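Local coordinates for F420-dependent methylenetetrahydromethanopterin dehydrogenase (Methanopyrus kandleri, PDB 3IQE), which catalyses the reversible, coenzyme F420-dependent reduction of methenyl-tetrahydromethanopterin to methylene-tetrahydromethanopterin in methanogenesis from carbon dioxide, at residues K5-K10 and D66-G71. Sequence-based numbering, arbitrary orientation.
Sequences KAIFIK and DFIVYG
Lys5 is gripped twice by Asp66: its N donates to Asp66 OD1 at 2.7 Å, nearly along the carboxylate C-O bond, while its O takes the backbone N-H of Asp66. This clasp opens the pairing of two neighbouring parallel strands in the central parallel sheet of an alpha/beta fold; the connection between them passes through strand 33-39, on the far side of strand 4-10, and helix 46-63. With CG set beside its own backbone N, Asp66 brings OD1 up to the neighbouring strand; an alanine here would probably leave the N-H of Lys5 without this acceptor and weaken the pairing where it begins. The amino group of Lys5 turns elsewhere, to the carbonyl of Phe63, as that of Lys10 does to Asp21 in a salt bridge. Ala6 puts CB over one face of the Phe67 ring, a CH-pi contact of 3.6 Å from CB to the ring centroid, 18° off the normal. Phe67 CG sits between its backbone N and carbonyl carbon (chi1 64°), which lays the ring beneath that methyl. The ladder continues with a longer bond from Ile7 N to Phe67 O (3.3 Å), then tightens where Ile7 O accepts from Val69 N at 2.9 Å. Phe8 lies alongside Val69, with ring atom CD2 3.7 Å from Val69 CB, on the same face of the sheet as Ala6 and Phe67; helix 153-169 packs against Phe67 and Val69 there. Ile9 works on the other face, where helices 46-63 and 78-89 pack. Its CD1 meets Ile68 CG2 at 3.7 Å, whereas its CG2 approaches Tyr70 CD2, the two side chains crossing at about a right angle. Ile9 O accepts the hydrogen bond of Gly71 N at 2.9 Å, with a C=O...N angle of 177°.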
loop_
_atom_site.group_PDB
_atom_site.type_symbol
_atom_site.label_atom_id
_atom_site.label_comp_id
_atom_site.label_asym_id
_atom_site.label_seq_id
_atom_site.Cartn_x
_atom_site.Cartn_y
_atom_site.Cartn_z
ATOM N N LYS A 5 -34.545 20.138 21.128
ATOM C CA LYS A 5 -34.091 19.020 21.952
ATOM C C LYS A 5 -34.554 17.672 21.437
ATOM O O LYS A 5 -35.626 17.540 20.873
ATOM C CB LYS A 5 -34.562 19.176 23.391
ATOM C CG LYS A 5 -34.474 20.609 23.926
ATOM C CD LYS A 5 -34.867 20.714 25.398
ATOM C CE LYS A 5 -36.372 20.911 25.567
ATOM N NZ LYS A 5 -36.819 21.038 27.020
ATOM N N ALA A 6 -33.733 16.665 21.660
ATOM C CA ALA A 6 -34.058 15.330 21.213
ATOM C C ALA A 6 -33.452 14.305 22.143
ATOM O O ALA A 6 -32.416 14.568 22.755
ATOM C CB ALA A 6 -33.552 15.111 19.791
ATOM N N ILE A 7 -34.115 13.143 22.248
ATOM C CA ILE A 7 -33.618 12.014 23.022
ATOM C C ILE A 7 -33.266 10.911 22.066
ATOM O O ILE A 7 -34.039 10.598 21.159
ATOM C CB ILE A 7 -34.677 11.458 24.000
ATOM C CG1 ILE A 7 -34.999 12.476 25.091
ATOM C CG2 ILE A 7 -34.225 10.141 24.652
ATOM C CD1 ILE A 7 -36.199 12.095 25.948
ATOM N N PHE A 8 -32.098 10.324 22.269
ATOM C CA PHE A 8 -31.624 9.237 21.433
ATOM C C PHE A 8 -31.625 7.957 22.241
ATOM O O PHE A 8 -31.151 7.940 23.377
ATOM C CB PHE A 8 -30.195 9.494 20.975
ATOM C CG PHE A 8 -30.083 10.518 19.896
ATOM C CD1 PHE A 8 -30.014 11.856 20.208
ATOM C CD2 PHE A 8 -30.054 10.145 18.558
ATOM C CE1 PHE A 8 -29.928 12.807 19.231
ATOM C CE2 PHE A 8 -29.979 11.115 17.585
ATOM C CZ PHE A 8 -29.912 12.435 17.926
ATOM N N ILE A 9 -32.165 6.891 21.662
ATOM C CA ILE A 9 -32.258 5.628 22.358
ATOM C C ILE A 9 -31.441 4.606 21.601
ATOM O O ILE A 9 -31.682 4.396 20.419
ATOM C CB ILE A 9 -33.686 5.101 22.419
ATOM C CG1 ILE A 9 -34.649 6.104 23.101
ATOM C CG2 ILE A 9 -33.721 3.842 23.223
ATOM C CD1 ILE A 9 -36.101 5.805 22.796
ATOM N N LYS A 10 -30.494 3.960 22.270
ATOM C CA LYS A 10 -29.571 3.027 21.590
ATOM C C LYS A 10 -29.679 1.613 22.160
ATOM O O LYS A 10 -29.280 1.359 23.279
ATOM C CB LYS A 10 -28.115 3.523 21.695
ATOM C CG LYS A 10 -27.842 4.811 20.909
ATOM C CD LYS A 10 -26.431 5.389 21.138
ATOM C CE LYS A 10 -26.300 6.797 20.511
ATOM N NZ LYS A 10 -24.887 7.227 20.176
ATOM N N ASP A 66 -38.335 17.738 21.288
ATOM C CA ASP A 66 -39.115 17.913 20.070
ATOM C C ASP A 66 -39.271 16.618 19.275
ATOM O O ASP A 66 -40.241 16.460 18.545
ATOM C CB ASP A 66 -38.462 18.977 19.200
ATOM C CG ASP A 66 -38.210 20.270 19.968
ATOM O OD1 ASP A 66 -37.023 20.622 20.154
ATOM O OD2 ASP A 66 -39.195 20.910 20.424
ATOM N N PHE A 67 -38.319 15.699 19.415
ATOM C CA PHE A 67 -38.413 14.403 18.784
ATOM C C PHE A 67 -37.557 13.368 19.507
ATOM O O PHE A 67 -36.618 13.705 20.250
ATOM C CB PHE A 67 -38.051 14.460 17.274
ATOM C CG PHE A 67 -36.636 14.843 16.980
ATOM C CD1 PHE A 67 -35.667 13.866 16.742
ATOM C CD2 PHE A 67 -36.274 16.176 16.839
ATOM C CE1 PHE A 67 -34.359 14.225 16.493
ATOM C CE2 PHE A 67 -34.978 16.532 16.577
ATOM C CZ PHE A 67 -34.013 15.555 16.388
ATOM N N ILE A 68 -37.905 12.106 19.282
ATOM C CA ILE A 68 -37.114 10.981 19.748
ATOM C C ILE A 68 -36.568 10.164 18.585
ATOM O O ILE A 68 -37.173 10.105 17.517
ATOM C CB ILE A 68 -37.918 10.042 20.607
ATOM C CG1 ILE A 68 -38.700 10.802 21.652
ATOM C CG2 ILE A 68 -37.010 9.063 21.321
ATOM C CD1 ILE A 68 -39.611 9.894 22.502
ATOM N N VAL A 69 -35.420 9.537 18.806
ATOM C CA VAL A 69 -34.764 8.689 17.811
ATOM C C VAL A 69 -34.430 7.346 18.455
ATOM O O VAL A 69 -33.814 7.305 19.524
ATOM C CB VAL A 69 -33.436 9.286 17.294
ATOM C CG1 VAL A 69 -32.832 8.353 16.295
ATOM C CG2 VAL A 69 -33.618 10.675 16.677
ATOM N N TYR A 70 -34.858 6.259 17.824
ATOM C CA TYR A 70 -34.478 4.917 18.251
ATOM C C TYR A 70 -33.536 4.383 17.226
ATOM O O TYR A 70 -33.858 4.362 16.048
ATOM C CB TYR A 70 -35.678 3.984 18.340
ATOM C CG TYR A 70 -35.290 2.558 18.694
ATOM C CD1 TYR A 70 -35.064 1.596 17.708
ATOM C CD2 TYR A 70 -35.132 2.180 20.015
ATOM C CE1 TYR A 70 -34.692 0.288 18.045
ATOM C CE2 TYR A 70 -34.794 0.882 20.359
ATOM C CZ TYR A 70 -34.556 -0.051 19.380
ATOM O OH TYR A 70 -34.200 -1.322 19.771
ATOM N N GLY A 71 -32.356 3.982 17.665
ATOM C CA GLY A 71 -31.345 3.538 16.750
ATOM C C GLY A 71 -30.820 2.188 17.157
ATOM O O GLY A 71 -30.453 1.953 18.306
#